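Local coordinates for protein argonaute (Marinitoga piezophila, PDB 5I4A), which uses short guide RNAs with a 5'-hydroxyl end to bind complementary single-stranded DNA or RNA targets and cleave them in a metal-dependent reaction, at residues Tyr5-Ile11 and Thr251-Tyr257; His138-Asn142 and Lys563-Asn567; Glu158-Glu162 and Gly184-Leu189; Pro150-Phe154 and Ile228-Val233. All coordinates share one frame. Residues are numbered along the deposited sequence.

Contact 1. Residues Tyr5-Ile11 and Thr251-Tyr257; sequences YLNLYKI and TNLNENY
Aromatic side chains can tie an extended segment to an irregular loop, as Tyr5-Ile11 and Thr251-Tyr257 illustrate. The first is extended except at Asn7 (psi 36°); the second makes a type I turn from Asn252 to Glu255, with an Asx turn in which Asn252 OD1 accepts from Asn254 N (2.9 Å). Tyr257, chi1 t, points toward the other segment; Leu8, chi1 m and chi2 t, sets CD1 4.0 Å from the centroid of the Tyr257 ring in a CH-pi contact over the face. Leu6 N donates to Tyr257 O (3.1 Å). Tyr5 (t) and Tyr9 (m) bring their hydroxyls together, Tyr5 OH donating to Tyr9 OH at 3.0 Å, and Leu253 CD2 lies over a face of the Tyr9 ring, 4.3 Å from Tyr9 CD1. Thr251, chi1 t, donates from OG1 to Lys10 O at a very short 2.4 Å. One water links Leu8 O (2.9 Å) with Glu255 O (2.6 Å). The arrangement joins N-terminal domain to linker L2 in the PAZ lobe, along an edge strand paired with strand 143-156.

Contact 2. Residues His138-Asn142 and Lys563-Asn567; sequences HNISN and KLDEN
Two strand ends cross nearly at right angles here: the axes of 138-140 and 563-565 approach to 7.6 Å, with 82° between their N-to-C directions. The contact joins linker L1 to the RNase H-fold PIWI domain, and so links the two lobes of Argonaute. The first strand gives way at Ser141 to a left-handed backbone conformation (phi 54°, psi 47°), continued at Asn142, where the chain turns back into strand 143-156; Ser141 and Asp565 have the closest CA atoms, 5.4 Å apart. Ile140, chi1 m and chi2 t, lays CG2 3.7 Å from Leu564 CB and 3.4 Å from Leu564 O, while Leu564 (m, t) also packs on Leu6 and Ile551. Asp565 takes the p rotamer, which lets its carboxylate serve two sides. Asp565 OD1 closes an Asx turn by accepting from Asn567 N at 2.9 Å, and is also hydrogen-bonded to Thr568 OG1. The other oxygen reaches across the boundary, Asp565 OD2 accepting a hydrogen bond from Ser141 N at 3.2 Å with an N-H...O angle of 150°.

Contact 3. Residues Glu158-Glu162 and Gly184-Leu189; sequences EPALE and GLDGIL
A single leucine can cover the turn end of a beta hairpin, and the segment Glu158-Glu162 illustrates how. Its chain runs extended through Glu158 and Pro159 (psi near 160°), then tightens into a 3-10 turn at Ala160 and Leu161, closed by Glu162 N donating to Pro159 O at 2.8 Å. Ala160 points toward the hairpin, with CB 3.9 Å from Leu189 CD2. Next comes Leu161, chi1 m and chi2 t, whose CG lies 4.1 Å from Leu189 CB; its methyls part, CD2 3.7 Å from Gly184 CA on one strand, where a CB would point, and CD1 3.3 Å from Gly187 O in the turn. Leu161 and Gly184 have the nearest CA atoms (6.0 Å). Leu189, chi1 t and chi2 p, turns inward, whereas Leu185 and Ile188 point away. Between these two runs a type I' turn, with positive phi at Asp186 and Gly187 and Ile188 N donating to Leu185 O at 3.2 Å. It characterises a beta hairpin with a two-residue loop, here joining strands 178-185 and 188-192 of the PAZ domain.

Contact 4. Residues Pro150-Phe154 and Ile228-Val233; sequences PKFTF and IYKNKV
Helix-on-sheet packing often rests on alternate residues of one strand, and linkers L1 and L2 provide a clear case. Pro150-Phe154 is a continuous strand; Ile228-Asn231 belongs to a helix that gives way to loop by Val233. Pro150, Phe152 and Phe154 point toward the helix, Thr153 away from it, and the nearest CA atoms are those of Pro150 and Val233, 6.3 Å apart. The most intimate interaction is CH-pi: Phe152, chi1 -85°, offers its ring face to Ile228 CG2, which sits 3.5 Å from the centroid and 13° off the normal. Ile228 is in the m, t rotamer. Apolar contacts extend this core, with Pro150 CG 4.1 Å from Val233 CG1 and Phe152 CE2 4.2 Å from Val233 CG2 at the ring edge. Phe154, chi1 m, directs its own edge to both Ile228 and Tyr229, with CE1 4.2 Å from Ile228 CD1 and CE2 4.0 Å from Tyr229 CE2. Polar groups contribute little: Tyr229 OH only approaches Phe152 O at 3.5 Å, and Phe152 N is buried without a partner. Lys151 NZ hydrogen-bonds to Asn111 OD1 and makes a weak, long ion pair with a phosphate of the bound RNA. Within the fold, strand 143-156 runs between strands 127-140 and 207-211, while Phe119 of strand 111-120 also touches Phe152 and Ile228, so helix 222-231 packs on the sheet face that carries Phe119, Phe152 and Phe154.

How the contacts relate
All four contacts reach the same large antiparallel sheet, yet each draws on it differently. Contacts 1 and 2 touch through Leu8, which packs on His138 and Ile140, and through Leu6, which meets Leu564; together they gather N-terminal domain, both linkers and PIWI domain at one end of the sheet. Contact 4 uses strand 143-156, the neighbour of the strands in contacts 1 and 2, and is the aromatic-rich one among the apolar contacts, with no exposed residue among those touching. Contact 3 is remote, about 43 Å from contact 1 between centres, and confined to the PAZ domain; it too is apolar, but three of its touching residues are exposed. Hydrogen bonds between segments occur in contacts 1 and 2, which involve loop backbone.

Contact 1. Residues Tyr5-Ile11 and Thr251-Tyr257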
loop_
_atom_site.group_PDB
_atom_site.type_symbol
_atom_site.label_atom_id
_atom_site.label_comp_id
_atom_site.label_asym_id
_atom_site.label_seq_id
_atom_site.Cartn_x
_atom_site.Cartn_y
_atom_site.Cartn_z
ATOM N N TYR A 5 12.301 -3.813 -21.375
ATOM C CA TYR A 5 13.051 -4.599 -20.407
ATOM C C TYR A 5 12.264 -4.741 -19.112
ATOM O O TYR A 5 11.611 -3.797 -18.661
ATOM C CB TYR A 5 14.407 -3.938 -20.132
ATOM C CG TYR A 5 15.093 -4.362 -18.846
ATOM C CD1 TYR A 5 14.817 -3.721 -17.642
ATOM C CD2 TYR A 5 16.038 -5.381 -18.840
ATOM C CE1 TYR A 5 15.442 -4.094 -16.470
ATOM C CE2 TYR A 5 16.676 -5.759 -17.668
ATOM C CZ TYR A 5 16.371 -5.112 -16.486
ATOM O OH TYR A 5 16.995 -5.480 -15.315
ATOM N N LEU A 6 12.329 -5.929 -18.517
ATOM C CA LEU A 6 11.872 -6.147 -17.154
ATOM C C LEU A 6 13.038 -6.657 -16.321
ATOM O O LEU A 6 13.926 -7.349 -16.827
ATOM C CB LEU A 6 10.704 -7.143 -17.087
ATOM C CG LEU A 6 9.360 -6.696 -17.666
ATOM C CD1 LEU A 6 8.270 -7.707 -17.330
ATOM C CD2 LEU A 6 8.989 -5.305 -17.166
ATOM N N ASN A 7 13.034 -6.311 -15.036
ATOM C CA ASN A 7 14.109 -6.718 -14.133
ATOM C C ASN A 7 13.989 -8.173 -13.690
ATOM O O ASN A 7 14.319 -8.513 -12.552
ATOM C CB ASN A 7 14.143 -5.781 -12.927
ATOM C CG ASN A 7 12.905 -5.896 -12.055
ATOM O OD1 ASN A 7 11.858 -6.360 -12.501
ATOM N ND2 ASN A 7 13.024 -5.469 -10.801
ATOM N N LEU A 8 13.523 -9.049 -14.574
ATOM C CA LEU A 8 13.329 -10.457 -14.267
ATOM C C LEU A 8 14.488 -11.274 -14.818
ATOM O O LEU A 8 14.986 -11.006 -15.917
ATOM C CB LEU A 8 12.005 -10.959 -14.846
ATOM C CG LEU A 8 10.766 -10.334 -14.206
ATOM C CD1 LEU A 8 9.506 -10.708 -14.971
ATOM C CD2 LEU A 8 10.668 -10.773 -12.756
ATOM N N TYR A 9 14.918 -12.271 -14.049
ATOM C CA TYR A 9 16.049 -13.107 -14.420
ATOM C C TYR A 9 15.688 -14.567 -14.205
ATOM O O TYR A 9 15.254 -14.952 -13.114
ATOM C CB TYR A 9 17.296 -12.725 -13.619
ATOM C CG TYR A 9 17.786 -11.331 -13.942
ATOM C CD1 TYR A 9 18.627 -11.106 -15.024
ATOM C CD2 TYR A 9 17.391 -10.240 -13.181
ATOM C CE1 TYR A 9 19.071 -9.834 -15.332
ATOM C CE2 TYR A 9 17.832 -8.963 -13.480
ATOM C CZ TYR A 9 18.671 -8.767 -14.556
ATOM O OH TYR A 9 19.113 -7.501 -14.863
ATOM N N LYS A 10 15.872 -15.371 -15.248
ATOM C CA LYS A 10 15.457 -16.765 -15.211
ATOM C C LYS A 10 16.379 -17.575 -14.309
ATOM O O LYS A 10 17.607 -17.479 -14.407
ATOM C CB LYS A 10 15.450 -17.344 -16.624
ATOM C CG LYS A 10 14.763 -18.688 -16.754
ATOM C CD LYS A 10 14.648 -19.090 -18.218
ATOM C CE LYS A 10 14.055 -20.481 -18.368
ATOM N NZ LYS A 10 12.684 -20.560 -17.797
ATOM N N ILE A 11 15.785 -18.371 -13.429
ATOM C CA ILE A 11 16.531 -19.227 -12.516
ATOM C C ILE A 11 16.761 -20.567 -13.198
ATOM O O ILE A 11 15.807 -21.244 -13.597
ATOM C CB ILE A 11 15.782 -19.399 -11.186
ATOM C CG1 ILE A 11 15.815 -18.085 -10.401
ATOM C CG2 ILE A 11 16.376 -20.546 -10.378
ATOM C CD1 ILE A 11 14.681 -17.926 -9.418
ATOM N N THR A 251 21.605 -17.962 -11.981
ATOM C CA THR A 251 20.997 -17.277 -13.115
ATOM C C THR A 251 22.076 -16.608 -13.954
ATOM O O THR A 251 23.194 -16.369 -13.489
ATOM C CB THR A 251 19.958 -16.244 -12.654
ATOM O OG1 THR A 251 19.191 -15.795 -13.779
ATOM C CG2 THR A 251 20.638 -15.051 -12.002
ATOM N N ASN A 252 21.723 -16.308 -15.205
ATOM C CA ASN A 252 22.593 -15.576 -16.124
ATOM C C ASN A 252 22.156 -14.116 -16.102
ATOM O O ASN A 252 21.165 -13.742 -16.736
ATOM C CB ASN A 252 22.524 -16.158 -17.534
ATOM C CG ASN A 252 23.518 -15.509 -18.491
ATOM O OD1 ASN A 252 24.108 -14.471 -18.191
ATOM N ND2 ASN A 252 23.701 -16.124 -19.653
ATOM N N LEU A 253 22.916 -13.285 -15.384
ATOM C CA LEU A 253 22.598 -11.869 -15.257
ATOM C C LEU A 253 22.724 -11.103 -16.566
ATOM O O LEU A 253 22.363 -9.922 -16.607
ATOM C CB LEU A 253 23.502 -11.232 -14.204
ATOM C CG LEU A 253 23.368 -11.814 -12.800
ATOM C CD1 LEU A 253 24.362 -11.156 -11.867
ATOM C CD2 LEU A 253 21.947 -11.636 -12.289
ATOM N N ASN A 254 23.224 -11.734 -17.626
ATOM C CA ASN A 254 23.394 -11.084 -18.918
ATOM C C ASN A 254 22.280 -11.411 -19.902
ATOM O O ASN A 254 22.274 -10.871 -21.011
ATOM C CB ASN A 254 24.747 -11.470 -19.525
ATOM C CG ASN A 254 25.914 -10.839 -18.792
ATOM O OD1 ASN A 254 25.985 -9.618 -18.650
ATOM N ND2 ASN A 254 26.833 -11.671 -18.315
ATOM N N GLU A 255 21.344 -12.277 -19.530
ATOM C CA GLU A 255 20.204 -12.627 -20.375
ATOM C C GLU A 255 18.974 -11.935 -19.795
ATOM O O GLU A 255 18.313 -12.455 -18.894
ATOM C CB GLU A 255 20.032 -14.140 -20.462
ATOM C CG GLU A 255 21.161 -14.814 -21.225
ATOM C CD GLU A 255 20.966 -16.307 -21.386
ATOM O OE1 GLU A 255 20.128 -16.887 -20.664
ATOM O OE2 GLU A 255 21.654 -16.901 -22.243
ATOM N N ASN A 256 18.677 -10.750 -20.320
ATOM C CA ASN A 256 17.595 -9.939 -19.792
ATOM C C ASN A 256 16.237 -10.497 -20.220
ATOM O O ASN A 256 16.123 -11.339 -21.118
ATOM C CB ASN A 256 17.739 -8.487 -20.251
ATOM C CG ASN A 256 18.957 -7.803 -19.657
ATOM O OD1 ASN A 256 19.434 -8.173 -18.585
ATOM N ND2 ASN A 256 19.464 -6.791 -20.354
ATOM N N TYR A 257 15.197 -10.007 -19.555
ATOM C CA TYR A 257 13.814 -10.361 -19.859
ATOM C C TYR A 257 13.272 -9.334 -20.846
ATOM O O TYR A 257 13.083 -8.167 -20.490
ATOM C CB TYR A 257 12.986 -10.389 -18.576
ATOM C CG TYR A 257 11.614 -11.022 -18.690
ATOM C CD1 TYR A 257 10.551 -10.333 -19.259
ATOM C CD2 TYR A 257 11.375 -12.297 -18.192
ATOM C CE1 TYR A 257 9.296 -10.905 -19.352
ATOM C CE2 TYR A 257 10.121 -12.877 -18.278
ATOM C CZ TYR A 257 9.087 -12.177 -18.859
ATOM O OH TYR A 257 7.837 -12.748 -18.947
HETATM O O HOH W 1 15.959 -12.890 -17.956
HETATM O O HOH W 2 18.564 -14.458 -17.079
#

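Contact 2. Residues His138-Asn142 and Lys563-Asn567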
loop_
_atom_site.group_PDB
_atom_site.type_symbol
_atom_site.label_atom_id
_atom_site.label_comp_id
_atom_site.label_asym_id
_atom_site.label_seq_id
_atom_site.Cartn_x
_atom_site.Cartn_y
_atom_site.Cartn_z
ATOM N N HIS A 138 9.632 -15.124 -8.435
ATOM C CA HIS A 138 8.376 -15.123 -9.167
ATOM C C HIS A 138 8.239 -16.410 -9.963
ATOM O O HIS A 138 9.208 -16.891 -10.558
ATOM C CB HIS A 138 8.292 -13.912 -10.097
ATOM C CG HIS A 138 8.630 -12.621 -9.424
ATOM N ND1 HIS A 138 7.701 -11.879 -8.727
ATOM C CD2 HIS A 138 9.801 -11.948 -9.324
ATOM C CE1 HIS A 138 8.283 -10.800 -8.235
ATOM N NE2 HIS A 138 9.557 -10.819 -8.581
ATOM N N ASN A 139 7.033 -16.965 -9.964
ATOM C CA ASN A 139 6.710 -18.182 -10.704
ATOM C C ASN A 139 5.825 -17.780 -11.883
ATOM O O ASN A 139 4.608 -17.637 -11.739
ATOM C CB ASN A 139 6.026 -19.201 -9.796
ATOM C CG ASN A 139 6.022 -20.600 -10.382
ATOM O OD1 ASN A 139 5.162 -21.418 -10.058
ATOM N ND2 ASN A 139 6.987 -20.882 -11.250
ATOM N N ILE A 140 6.446 -17.582 -13.045
ATOM C CA ILE A 140 5.759 -17.133 -14.250
ATOM C C ILE A 140 5.868 -18.224 -15.306
ATOM O O ILE A 140 6.975 -18.673 -15.627
ATOM C CB ILE A 140 6.350 -15.817 -14.788
ATOM C CG1 ILE A 140 6.514 -14.785 -13.670
ATOM C CG2 ILE A 140 5.477 -15.258 -15.908
ATOM C CD1 ILE A 140 7.178 -13.501 -14.135
ATOM N N SER A 141 4.721 -18.635 -15.853
ATOM C CA SER A 141 4.672 -19.576 -16.977
ATOM C C SER A 141 5.450 -20.857 -16.686
ATOM O O SER A 141 6.242 -21.320 -17.510
ATOM C CB SER A 141 5.180 -18.922 -18.265
ATOM O OG SER A 141 4.155 -18.195 -18.917
ATOM N N ASN A 142 5.231 -21.431 -15.503
ATOM C CA ASN A 142 5.843 -22.674 -15.036
ATOM C C ASN A 142 7.348 -22.567 -14.823
ATOM O O ASN A 142 7.987 -23.584 -14.528
ATOM C CB ASN A 142 5.571 -23.854 -15.981
ATOM C CG ASN A 142 4.482 -24.772 -15.473
ATOM O OD1 ASN A 142 3.911 -24.547 -14.405
ATOM N ND2 ASN A 142 4.184 -25.814 -16.239
ATOM N N LYS A 563 1.573 -8.152 -19.446
ATOM C CA LYS A 563 1.217 -9.544 -19.208
ATOM C C LYS A 563 2.476 -10.339 -18.894
ATOM O O LYS A 563 3.416 -10.362 -19.694
ATOM C CB LYS A 563 0.500 -10.133 -20.420
ATOM C CG LYS A 563 0.383 -11.647 -20.398
ATOM C CD LYS A 563 -0.869 -12.092 -21.129
ATOM C CE LYS A 563 -0.668 -13.409 -21.850
ATOM N NZ LYS A 563 -1.923 -13.854 -22.515
ATOM N N LEU A 564 2.494 -10.984 -17.729
ATOM C CA LEU A 564 3.569 -11.904 -17.379
ATOM C C LEU A 564 3.307 -13.300 -17.929
ATOM O O LEU A 564 4.139 -13.851 -18.659
ATOM C CB LEU A 564 3.740 -11.959 -15.860
ATOM C CG LEU A 564 4.090 -10.635 -15.191
ATOM C CD1 LEU A 564 4.217 -10.838 -13.691
ATOM C CD2 LEU A 564 5.372 -10.062 -15.776
ATOM N N ASP A 565 2.165 -13.885 -17.580
ATOM C CA ASP A 565 1.727 -15.148 -18.157
ATOM C C ASP A 565 0.213 -15.095 -18.315
ATOM O O ASP A 565 -0.402 -14.027 -18.229
ATOM C CB ASP A 565 2.188 -16.341 -17.306
ATOM C CG ASP A 565 1.663 -16.297 -15.879
ATOM O OD1 ASP A 565 0.453 -16.063 -15.674
ATOM O OD2 ASP A 565 2.471 -16.512 -14.952
ATOM N N GLU A 566 -0.392 -16.266 -18.512
ATOM C CA GLU A 566 -1.802 -16.320 -18.874
ATOM C C GLU A 566 -2.700 -15.774 -17.770
ATOM O O GLU A 566 -3.773 -15.229 -18.056
ATOM C CB GLU A 566 -2.190 -17.758 -19.220
ATOM C CG GLU A 566 -3.450 -17.887 -20.063
ATOM C CD GLU A 566 -3.315 -17.258 -21.443
ATOM O OE1 GLU A 566 -2.183 -16.924 -21.856
ATOM O OE2 GLU A 566 -4.353 -17.100 -22.121
ATOM N N ASN A 567 -2.280 -15.892 -16.511
ATOM C CA ASN A 567 -3.118 -15.514 -15.380
ATOM C C ASN A 567 -2.515 -14.408 -14.523
ATOM O O ASN A 567 -3.074 -14.091 -13.468
ATOM C CB ASN A 567 -3.409 -16.739 -14.510
ATOM C CG ASN A 567 -4.491 -17.625 -15.093
ATOM O OD1 ASN A 567 -4.296 -18.271 -16.123
ATOM N ND2 ASN A 567 -5.641 -17.665 -14.430
#

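Contact 3. Residues Glu158-Glu162 and Gly184-Leu189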
loop_
_atom_site.group_PDB
_atom_site.type_symbol
_atom_site.label_atom_id
_atom_site.label_comp_id
_atom_site.label_asym_id
_atom_site.label_seq_id
_atom_site.Cartn_x
_atom_site.Cartn_y
_atom_site.Cartn_z
ATOM N N GLU A 158 28.318 6.263 11.192
ATOM C CA GLU A 158 28.755 5.788 12.490
ATOM C C GLU A 158 27.581 5.171 13.241
ATOM O O GLU A 158 26.419 5.491 12.964
ATOM C CB GLU A 158 29.349 6.941 13.312
ATOM C CG GLU A 158 30.352 7.797 12.549
ATOM C CD GLU A 158 31.730 7.162 12.465
ATOM O OE1 GLU A 158 32.390 7.033 13.518
ATOM O OE2 GLU A 158 32.154 6.794 11.348
ATOM N N PRO A 159 27.847 4.267 14.185
ATOM C CA PRO A 159 26.767 3.731 15.020
ATOM C C PRO A 159 26.018 4.841 15.746
ATOM O O PRO A 159 26.519 5.954 15.926
ATOM C CB PRO A 159 27.502 2.817 16.004
ATOM C CG PRO A 159 28.697 2.364 15.241
ATOM C CD PRO A 159 29.115 3.554 14.409
ATOM N N ALA A 160 24.797 4.504 16.176
ATOM C CA ALA A 160 23.853 5.497 16.685
ATOM C C ALA A 160 24.461 6.363 17.782
ATOM O O ALA A 160 24.330 7.592 17.765
ATOM C CB ALA A 160 22.592 4.795 17.194
ATOM N N LEU A 161 25.137 5.738 18.748
ATOM C CA LEU A 161 25.696 6.502 19.858
ATOM C C LEU A 161 26.871 7.368 19.423
ATOM O O LEU A 161 27.155 8.386 20.063
ATOM C CB LEU A 161 26.116 5.560 20.985
ATOM C CG LEU A 161 24.967 4.977 21.808
ATOM C CD1 LEU A 161 25.498 4.091 22.921
ATOM C CD2 LEU A 161 24.106 6.096 22.373
ATOM N N GLU A 162 27.559 6.994 18.341
ATOM C CA GLU A 162 28.716 7.737 17.859
ATOM C C GLU A 162 28.409 8.543 16.601
ATOM O O GLU A 162 29.333 8.926 15.875
ATOM C CB GLU A 162 29.885 6.791 17.588
ATOM C CG GLU A 162 30.085 5.704 18.624
ATOM C CD GLU A 162 31.218 4.767 18.252
ATOM O OE1 GLU A 162 31.656 4.803 17.082
ATOM O OE2 GLU A 162 31.673 4.000 19.127
ATOM N N GLY A 184 19.429 7.976 23.143
ATOM C CA GLY A 184 20.823 7.591 23.199
ATOM C C GLY A 184 21.605 8.595 24.020
ATOM O O GLY A 184 21.990 9.652 23.513
ATOM N N LEU A 185 21.822 8.288 25.298
ATOM C CA LEU A 185 22.463 9.215 26.219
ATOM C C LEU A 185 23.318 8.426 27.199
ATOM O O LEU A 185 22.922 7.345 27.637
ATOM C CB LEU A 185 21.429 10.049 26.988
ATOM C CG LEU A 185 20.509 10.987 26.206
ATOM C CD1 LEU A 185 19.404 11.513 27.107
ATOM C CD2 LEU A 185 21.302 12.135 25.603
ATOM N N ASP A 186 24.485 8.975 27.538
ATOM C CA ASP A 186 25.381 8.381 28.533
ATOM C C ASP A 186 25.810 6.968 28.142
ATOM O O ASP A 186 26.022 6.112 29.004
ATOM C CB ASP A 186 24.737 8.373 29.922
ATOM C CG ASP A 186 23.896 9.606 30.183
ATOM O OD1 ASP A 186 24.403 10.731 29.982
ATOM O OD2 ASP A 186 22.721 9.449 30.577
ATOM N N GLY A 187 25.925 6.712 26.841
ATOM C CA GLY A 187 26.398 5.433 26.358
ATOM C C GLY A 187 25.394 4.301 26.390
ATOM O O GLY A 187 25.769 3.162 26.088
ATOM N N ILE A 188 24.139 4.563 26.746
ATOM C CA ILE A 188 23.096 3.543 26.743
ATOM C C ILE A 188 22.080 3.902 25.664
ATOM O O ILE A 188 21.518 5.006 25.663
ATOM C CB ILE A 188 22.436 3.381 28.124
ATOM C CG1 ILE A 188 21.808 4.687 28.613
ATOM C CG2 ILE A 188 23.456 2.884 29.140
ATOM C CD1 ILE A 188 20.633 4.494 29.547
ATOM N N LEU A 189 21.868 2.979 24.733
ATOM C CA LEU A 189 20.965 3.171 23.608
ATOM C C LEU A 189 19.661 2.436 23.890
ATOM O O LEU A 189 19.678 1.265 24.285
ATOM C CB LEU A 189 21.605 2.658 22.317
ATOM C CG LEU A 189 20.874 2.876 20.992
ATOM C CD1 LEU A 189 20.787 4.360 20.668
ATOM C CD2 LEU A 189 21.573 2.115 19.873
#

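Contact 4. Residues Pro150-Phe154 and Ile228-Val233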
loop_
_atom_site.group_PDB
_atom_site.type_symbol
_atom_site.label_atom_id
_atom_site.label_comp_id
_atom_site.label_asym_id
_atom_site.label_seq_id
_atom_site.Cartn_x
_atom_site.Cartn_y
_atom_site.Cartn_z
ATOM N N PRO A 150 17.213 -2.434 -8.219
ATOM C CA PRO A 150 18.182 -1.512 -7.624
ATOM C C PRO A 150 17.470 -0.382 -6.896
ATOM O O PRO A 150 16.460 0.151 -7.366
ATOM C CB PRO A 150 18.976 -1.002 -8.831
ATOM C CG PRO A 150 18.086 -1.238 -10.006
ATOM C CD PRO A 150 17.322 -2.483 -9.685
ATOM N N LYS A 151 17.995 -0.033 -5.728
ATOM C CA LYS A 151 17.477 1.080 -4.941
ATOM C C LYS A 151 18.612 1.593 -4.062
ATOM O O LYS A 151 19.782 1.254 -4.270
ATOM C CB LYS A 151 16.248 0.662 -4.124
ATOM C CG LYS A 151 16.556 -0.237 -2.935
ATOM C CD LYS A 151 15.411 -0.256 -1.934
ATOM C CE LYS A 151 14.283 -1.165 -2.385
ATOM N NZ LYS A 151 13.347 -1.460 -1.264
ATOM N N PHE A 152 18.268 2.410 -3.069
ATOM C CA PHE A 152 19.271 3.004 -2.202
ATOM C C PHE A 152 18.803 2.980 -0.756
ATOM O O PHE A 152 17.611 3.112 -0.463
ATOM C CB PHE A 152 19.599 4.438 -2.624
ATOM C CG PHE A 152 20.637 4.517 -3.697
ATOM C CD1 PHE A 152 21.981 4.537 -3.371
ATOM C CD2 PHE A 152 20.275 4.548 -5.033
ATOM C CE1 PHE A 152 22.948 4.599 -4.355
ATOM C CE2 PHE A 152 21.238 4.606 -6.023
ATOM C CZ PHE A 152 22.577 4.634 -5.682
ATOM N N THR A 153 19.767 2.803 0.143
ATOM C CA THR A 153 19.551 2.880 1.578
ATOM C C THR A 153 20.510 3.915 2.141
ATOM O O THR A 153 21.718 3.846 1.890
ATOM C CB THR A 153 19.777 1.527 2.256
ATOM O OG1 THR A 153 19.133 0.497 1.498
ATOM C CG2 THR A 153 19.205 1.537 3.664
ATOM N N PHE A 154 19.973 4.875 2.882
ATOM C CA PHE A 154 20.762 5.950 3.465
ATOM C C PHE A 154 20.888 5.697 4.960
ATOM O O PHE A 154 19.887 5.713 5.685
ATOM C CB PHE A 154 20.125 7.306 3.167
ATOM C CG PHE A 154 19.909 7.549 1.700
ATOM C CD1 PHE A 154 20.937 8.031 0.907
ATOM C CD2 PHE A 154 18.690 7.266 1.108
ATOM C CE1 PHE A 154 20.746 8.242 -0.445
ATOM C CE2 PHE A 154 18.495 7.473 -0.244
ATOM C CZ PHE A 154 19.524 7.961 -1.022
ATOM N N ILE A 228 20.378 11.343 -6.767
ATOM C CA ILE A 228 20.849 9.961 -6.826
ATOM C C ILE A 228 19.772 9.049 -7.397
ATOM O O ILE A 228 20.049 8.175 -8.227
ATOM C CB ILE A 228 21.299 9.500 -5.428
ATOM C CG1 ILE A 228 22.581 10.227 -5.029
ATOM C CG2 ILE A 228 21.492 7.996 -5.385
ATOM C CD1 ILE A 228 22.850 10.191 -3.559
ATOM N N TYR A 229 18.523 9.245 -6.976
ATOM C CA TYR A 229 17.446 8.390 -7.458
ATOM C C TYR A 229 17.129 8.620 -8.932
ATOM O O TYR A 229 16.594 7.714 -9.582
ATOM C CB TYR A 229 16.185 8.607 -6.621
ATOM C CG TYR A 229 15.960 7.553 -5.561
ATOM C CD1 TYR A 229 15.611 6.255 -5.912
ATOM C CD2 TYR A 229 16.085 7.855 -4.209
ATOM C CE1 TYR A 229 15.398 5.284 -4.949
ATOM C CE2 TYR A 229 15.873 6.889 -3.237
ATOM C CZ TYR A 229 15.530 5.606 -3.614
ATOM O OH TYR A 229 15.318 4.639 -2.658
ATOM N N LYS A 230 17.462 9.793 -9.480
ATOM C CA LYS A 230 16.987 10.152 -10.814
ATOM C C LYS A 230 17.819 9.494 -11.917
ATOM O O LYS A 230 17.277 8.784 -12.775
ATOM C CB LYS A 230 16.973 11.675 -10.978
ATOM C CG LYS A 230 16.310 12.128 -12.271
ATOM C CD LYS A 230 16.589 13.590 -12.562
ATOM C CE LYS A 230 15.800 14.078 -13.771
ATOM N NZ LYS A 230 16.038 13.253 -14.990
ATOM N N ASN A 231 19.136 9.717 -11.917
ATOM C CA ASN A 231 19.983 9.189 -12.980
ATOM C C ASN A 231 21.156 8.406 -12.399
ATOM O O ASN A 231 22.248 8.390 -12.981
ATOM C CB ASN A 231 20.485 10.309 -13.893
ATOM C CG ASN A 231 19.350 11.185 -14.405
ATOM O OD1 ASN A 231 19.156 12.316 -13.943
ATOM N ND2 ASN A 231 18.592 10.666 -15.361
ATOM N N LYS A 232 20.963 7.763 -11.241
ATOM C CA LYS A 232 21.962 6.861 -10.677
ATOM C C LYS A 232 21.342 5.537 -10.238
ATOM O O LYS A 232 22.044 4.705 -9.649
ATOM C CB LYS A 232 22.701 7.513 -9.502
ATOM C CG LYS A 232 24.129 7.028 -9.283
ATOM C CD LYS A 232 24.790 7.858 -8.202
ATOM C CE LYS A 232 26.286 7.651 -8.200
ATOM N NZ LYS A 232 26.985 8.692 -7.403
ATOM N N VAL A 233 20.047 5.326 -10.496
ATOM C CA VAL A 233 19.437 4.009 -10.320
ATOM C C VAL A 233 19.559 3.185 -11.603
ATOM O O VAL A 233 19.699 1.959 -11.541
ATOM C CB VAL A 233 17.964 4.155 -9.896
ATOM C CG1 VAL A 233 17.243 2.807 -9.907
ATOM C CG2 VAL A 233 17.868 4.796 -8.517
#